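Local coordinates for protein glycerol dehydratase (Clostridium butyricum, PDB 1R9D) that probably dehydrates glycerol without vitamin B12, as a member of the pyruvate formate lyase-like family of glycyl radical enzymes, at residues Glu28-Lys40 and Arg51-Pro63. Numbering follows the deposited sequence.
Sequences ESERAILITESFK and RALALKHILENIP
A helical hairpin from the N-terminal part of the pyruvate formate lyase-like fold packs Leu34, Ile35 and Ser38 of helix 30-40 against Ala54, His57 and Ile58 of helix 47-61. The axes of 30-40 and 51-61 pass 8.6 Å apart, with 136° between their directions. CA atoms come closest at Ser38 and Ala54, 5.3 Å apart. This small pair puts Ser38 OG 3.3 Å from Ala54 CA. Leu34 CD1 lies 3.6 Å from N of Ile62, the first residue outside the second helix; CD2 rests against Asn61 CB and the His57 ring. Pro63 CD lies against Glu30 CG at 3.4 Å. On the buried flank, Ile58 CD1 sits over one face of the Arg31 guanidinium, 3.8 Å above its plane and displaced toward its rim. Arg31 NH2 and Arg51 NH1 make salt bridges to Glu88, whose carboxylate probably offsets these positive charges. His57 works the opposite flank: CG anti to the backbone N (chi1 -166°) carries the ring's edge to helix 30-40, where CD2 lies 3.2 Å from Leu34 O. NE2 gives a nearly straight 2.7 Å hydrogen bond to Glu37 OE1, in the imidazole plane but from above the carboxylate plane, turned 87° to it.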
loop_
_atom_site.group_PDB
_atom_site.type_symbol
_atom_site.label_atom_id
_atom_site.label_comp_id
_atom_site.label_asym_id
_atom_site.label_seq_id
_atom_site.Cartn_x
_atom_site.Cartn_y
_atom_site.Cartn_z
ATOM N N GLU A 28 -19.625 -1.304 25.076
ATOM C CA GLU A 28 -18.483 -1.484 25.959
ATOM C C GLU A 28 -17.231 -0.931 25.290
ATOM O O GLU A 28 -17.169 -0.833 24.060
ATOM C CB GLU A 28 -18.349 -2.967 26.330
ATOM C CG GLU A 28 -19.432 -3.386 27.339
ATOM C CD GLU A 28 -19.474 -4.872 27.650
ATOM O OE1 GLU A 28 -18.479 -5.582 27.393
ATOM O OE2 GLU A 28 -20.515 -5.328 28.177
ATOM N N SER A 29 -16.240 -0.551 26.094
ATOM C CA SER A 29 -15.026 0.048 25.547
ATOM C C SER A 29 -13.735 -0.770 25.583
ATOM O O SER A 29 -12.729 -0.345 25.017
ATOM C CB SER A 29 -14.779 1.399 26.228
ATOM O OG SER A 29 -14.683 1.247 27.635
ATOM N N GLU A 30 -13.752 -1.929 26.231
ATOM C CA GLU A 30 -12.553 -2.758 26.320
ATOM C C GLU A 30 -11.826 -2.958 24.984
ATOM O O GLU A 30 -10.636 -2.650 24.864
ATOM C CB GLU A 30 -12.888 -4.128 26.912
ATOM C CG GLU A 30 -12.982 -4.184 28.441
ATOM C CD GLU A 30 -14.194 -3.464 29.004
ATOM O OE1 GLU A 30 -15.246 -3.443 28.327
ATOM O OE2 GLU A 30 -14.100 -2.936 30.136
ATOM N N ARG A 31 -12.527 -3.470 23.978
ATOM C CA ARG A 31 -11.873 -3.696 22.692
ATOM C C ARG A 31 -11.261 -2.428 22.104
ATOM O O ARG A 31 -10.125 -2.446 21.629
ATOM C CB ARG A 31 -12.844 -4.301 21.669
ATOM C CG ARG A 31 -12.144 -4.660 20.348
ATOM C CD ARG A 31 -13.120 -5.067 19.250
ATOM N NE ARG A 31 -12.423 -5.423 18.010
ATOM C CZ ARG A 31 -11.890 -4.550 17.158
ATOM N NH1 ARG A 31 -11.966 -3.246 17.390
ATOM N NH2 ARG A 31 -11.278 -4.987 16.063
ATOM N N ALA A 32 -12.005 -1.328 22.141
ATOM C CA ALA A 32 -11.526 -0.066 21.590
ATOM C C ALA A 32 -10.221 0.375 22.238
ATOM O O ALA A 32 -9.302 0.844 21.562
ATOM C CB ALA A 32 -12.582 1.017 21.767
ATOM N N ILE A 33 -10.147 0.234 23.555
ATOM C CA ILE A 33 -8.946 0.621 24.284
ATOM C C ILE A 33 -7.759 -0.264 23.898
ATOM O O ILE A 33 -6.653 0.231 23.678
ATOM C CB ILE A 33 -9.183 0.542 25.820
ATOM C CG1 ILE A 33 -9.906 1.802 26.310
ATOM C CG2 ILE A 33 -7.855 0.433 26.561
ATOM C CD1 ILE A 33 -11.214 2.097 25.619
ATOM N N LEU A 34 -7.999 -1.566 23.798
ATOM C CA LEU A 34 -6.951 -2.519 23.458
ATOM C C LEU A 34 -6.373 -2.385 22.048
ATOM O O LEU A 34 -5.156 -2.453 21.871
ATOM C CB LEU A 34 -7.456 -3.944 23.678
ATOM C CG LEU A 34 -7.708 -4.333 25.138
ATOM C CD1 LEU A 34 -8.298 -5.724 25.204
ATOM C CD2 LEU A 34 -6.396 -4.277 25.921
ATOM N N ILE A 35 -7.222 -2.198 21.042
ATOM C CA ILE A 35 -6.705 -2.064 19.683
ATOM C C ILE A 35 -5.929 -0.753 19.551
ATOM O O ILE A 35 -4.946 -0.680 18.813
ATOM C CB ILE A 35 -7.845 -2.129 18.620
ATOM C CG1 ILE A 35 -7.232 -2.282 17.223
ATOM C CG2 ILE A 35 -8.710 -0.877 18.688
ATOM C CD1 ILE A 35 -8.238 -2.614 16.134
ATOM N N THR A 36 -6.360 0.273 20.281
ATOM C CA THR A 36 -5.694 1.574 20.253
ATOM C C THR A 36 -4.294 1.435 20.855
ATOM O O THR A 36 -3.319 1.976 20.334
ATOM C CB THR A 36 -6.495 2.627 21.060
ATOM O OG1 THR A 36 -7.782 2.819 20.453
ATOM C CG2 THR A 36 -5.759 3.958 21.100
ATOM N N GLU A 37 -4.210 0.697 21.956
ATOM C CA GLU A 37 -2.940 0.469 22.632
ATOM C C GLU A 37 -1.978 -0.302 21.727
ATOM O O GLU A 37 -0.793 0.022 21.648
ATOM C CB GLU A 37 -3.181 -0.300 23.936
ATOM C CG GLU A 37 -1.941 -0.932 24.546
ATOM C CD GLU A 37 -2.190 -1.472 25.946
ATOM O OE1 GLU A 37 -3.219 -2.156 26.155
ATOM O OE2 GLU A 37 -1.350 -1.216 26.837
ATOM N N SER A 38 -2.493 -1.319 21.040
ATOM C CA SER A 38 -1.664 -2.123 20.150
ATOM C C SER A 38 -1.141 -1.308 18.971
ATOM O O SER A 38 0.056 -1.325 18.688
ATOM C CB SER A 38 -2.445 -3.334 19.636
ATOM O OG SER A 38 -1.629 -4.151 18.810
ATOM N N PHE A 39 -2.029 -0.593 18.285
ATOM C CA PHE A 39 -1.611 0.211 17.138
ATOM C C PHE A 39 -0.549 1.257 17.485
ATOM O O PHE A 39 0.317 1.570 16.668
ATOM C CB PHE A 39 -2.820 0.893 16.490
ATOM C CG PHE A 39 -3.401 0.123 15.332
ATOM C CD1 PHE A 39 -3.923 -1.152 15.517
ATOM C CD2 PHE A 39 -3.401 0.668 14.048
ATOM C CE1 PHE A 39 -4.440 -1.881 14.438
ATOM C CE2 PHE A 39 -3.911 -0.048 12.965
ATOM C CZ PHE A 39 -4.429 -1.324 13.161
ATOM N N LYS A 40 -0.614 1.798 18.697
ATOM C CA LYS A 40 0.361 2.793 19.122
ATOM C C LYS A 40 1.757 2.184 19.200
ATOM O O LYS A 40 2.756 2.898 19.114
ATOM C CB LYS A 40 -0.021 3.368 20.489
ATOM C CG LYS A 40 -1.171 4.357 20.446
ATOM C CD LYS A 40 -1.461 4.925 21.832
ATOM C CE LYS A 40 -2.580 5.953 21.773
ATOM N NZ LYS A 40 -2.938 6.466 23.126
ATOM N N ARG A 51 -2.580 -5.653 12.077
ATOM C CA ARG A 51 -3.873 -6.290 12.298
ATOM C C ARG A 51 -3.723 -7.591 13.092
ATOM O O ARG A 51 -4.548 -7.901 13.951
ATOM C CB ARG A 51 -4.557 -6.583 10.956
ATOM C CG ARG A 51 -5.018 -5.349 10.175
ATOM C CD ARG A 51 -6.091 -4.566 10.932
ATOM N NE ARG A 51 -7.130 -5.455 11.448
ATOM C CZ ARG A 51 -8.231 -5.048 12.073
ATOM N NH1 ARG A 51 -8.455 -3.754 12.264
ATOM N NH2 ARG A 51 -9.096 -5.943 12.529
ATOM N N ALA A 52 -2.677 -8.358 12.796
ATOM C CA ALA A 52 -2.444 -9.618 13.498
ATOM C C ALA A 52 -2.066 -9.362 14.958
ATOM O O ALA A 52 -2.603 -9.997 15.866
ATOM C CB ALA A 52 -1.340 -10.413 12.804
ATOM N N LEU A 53 -1.145 -8.428 15.175
ATOM C CA LEU A 53 -0.691 -8.091 16.526
ATOM C C LEU A 53 -1.803 -7.458 17.359
ATOM O O LEU A 53 -1.829 -7.602 18.583
ATOM C CB LEU A 53 0.514 -7.150 16.453
ATOM C CG LEU A 53 1.762 -7.774 15.821
ATOM C CD1 LEU A 53 2.788 -6.701 15.512
ATOM C CD2 LEU A 53 2.339 -8.822 16.765
ATOM N N ALA A 54 -2.720 -6.757 16.698
ATOM C CA ALA A 54 -3.837 -6.126 17.392
ATOM C C ALA A 54 -4.811 -7.207 17.853
ATOM O O ALA A 54 -5.284 -7.186 18.991
ATOM C CB ALA A 54 -4.542 -5.134 16.473
ATOM N N LEU A 55 -5.118 -8.155 16.969
ATOM C CA LEU A 55 -6.022 -9.239 17.335
ATOM C C LEU A 55 -5.410 -10.001 18.511
ATOM O O LEU A 55 -6.108 -10.376 19.450
ATOM C CB LEU A 55 -6.251 -10.185 16.146
ATOM C CG LEU A 55 -7.160 -11.390 16.420
ATOM C CD1 LEU A 55 -8.517 -10.904 16.909
ATOM C CD2 LEU A 55 -7.327 -12.227 15.162
ATOM N N LYS A 56 -4.101 -10.222 18.458
ATOM C CA LYS A 56 -3.393 -10.922 19.531
ATOM C C LYS A 56 -3.564 -10.180 20.858
ATOM O O LYS A 56 -3.919 -10.780 21.876
ATOM C CB LYS A 56 -1.903 -11.023 19.188
ATOM C CG LYS A 56 -1.020 -11.639 20.268
ATOM C CD LYS A 56 0.435 -11.691 19.795
ATOM C CE LYS A 56 1.333 -12.490 20.735
ATOM N NZ LYS A 56 1.532 -11.829 22.053
ATOM N N HIS A 57 -3.321 -8.871 20.839
ATOM C CA HIS A 57 -3.429 -8.051 22.046
ATOM C C HIS A 57 -4.853 -8.032 22.600
ATOM O O HIS A 57 -5.064 -8.009 23.817
ATOM C CB HIS A 57 -2.976 -6.623 21.750
ATOM C CG HIS A 57 -2.745 -5.797 22.977
ATOM N ND1 HIS A 57 -1.835 -6.152 23.949
ATOM C CD2 HIS A 57 -3.292 -4.627 23.381
ATOM C CE1 HIS A 57 -1.830 -5.235 24.901
ATOM N NE2 HIS A 57 -2.703 -4.298 24.580
ATOM N N ILE A 58 -5.831 -8.029 21.699
ATOM C CA ILE A 58 -7.232 -8.031 22.103
ATOM C C ILE A 58 -7.591 -9.371 22.745
ATOM O O ILE A 58 -8.113 -9.418 23.863
ATOM C CB ILE A 58 -8.155 -7.794 20.883
ATOM C CG1 ILE A 58 -7.974 -6.366 20.368
ATOM C CG2 ILE A 58 -9.601 -8.067 21.258
ATOM C CD1 ILE A 58 -8.667 -6.095 19.046
ATOM N N LEU A 59 -7.297 -10.461 22.043
ATOM C CA LEU A 59 -7.611 -11.794 22.542
ATOM C C LEU A 59 -6.930 -12.158 23.857
ATOM O O LEU A 59 -7.476 -12.933 24.645
ATOM C CB LEU A 59 -7.270 -12.850 21.490
ATOM C CG LEU A 59 -8.164 -12.862 20.246
ATOM C CD1 LEU A 59 -7.764 -14.011 19.342
ATOM C CD2 LEU A 59 -9.617 -13.006 20.661
ATOM N N GLU A 60 -5.745 -11.608 24.099
ATOM C CA GLU A 60 -5.033 -11.913 25.334
ATOM C C GLU A 60 -5.525 -11.101 26.528
ATOM O O GLU A 60 -5.390 -11.541 27.668
ATOM C CB GLU A 60 -3.524 -11.678 25.160
ATOM C CG GLU A 60 -2.864 -12.542 24.092
ATOM C CD GLU A 60 -1.373 -12.268 23.944
ATOM O OE1 GLU A 60 -0.974 -11.083 23.968
ATOM O OE2 GLU A 60 -0.602 -13.238 23.789
ATOM N N ASN A 61 -6.121 -9.939 26.274
ATOM C CA ASN A 61 -6.558 -9.068 27.363
ATOM C C ASN A 61 -8.037 -8.697 27.485
ATOM O O ASN A 61 -8.440 -8.088 28.476
ATOM C CB ASN A 61 -5.729 -7.787 27.315
ATOM C CG ASN A 61 -4.241 -8.060 27.433
ATOM O OD1 ASN A 61 -3.745 -8.374 28.512
ATOM N ND2 ASN A 61 -3.527 -7.964 26.314
ATOM N N ILE A 62 -8.845 -9.048 26.491
ATOM C CA ILE A 62 -10.271 -8.722 26.532
ATOM C C ILE A 62 -10.950 -9.517 27.654
ATOM O O ILE A 62 -10.633 -10.684 27.878
ATOM C CB ILE A 62 -10.956 -9.068 25.179
ATOM C CG1 ILE A 62 -12.367 -8.471 25.117
ATOM C CG2 ILE A 62 -11.018 -10.567 25.003
ATOM C CD1 ILE A 62 -12.406 -6.972 24.873
ATOM N N PRO A 63 -11.882 -8.887 28.388
ATOM C CA PRO A 63 -12.565 -9.606 29.469
ATOM C C PRO A 63 -13.234 -10.881 28.965
ATOM O O PRO A 63 -13.777 -10.915 27.860
ATOM C CB PRO A 63 -13.578 -8.582 29.975
ATOM C CG PRO A 63 -12.862 -7.296 29.779
ATOM C CD PRO A 63 -12.260 -7.463 28.392
#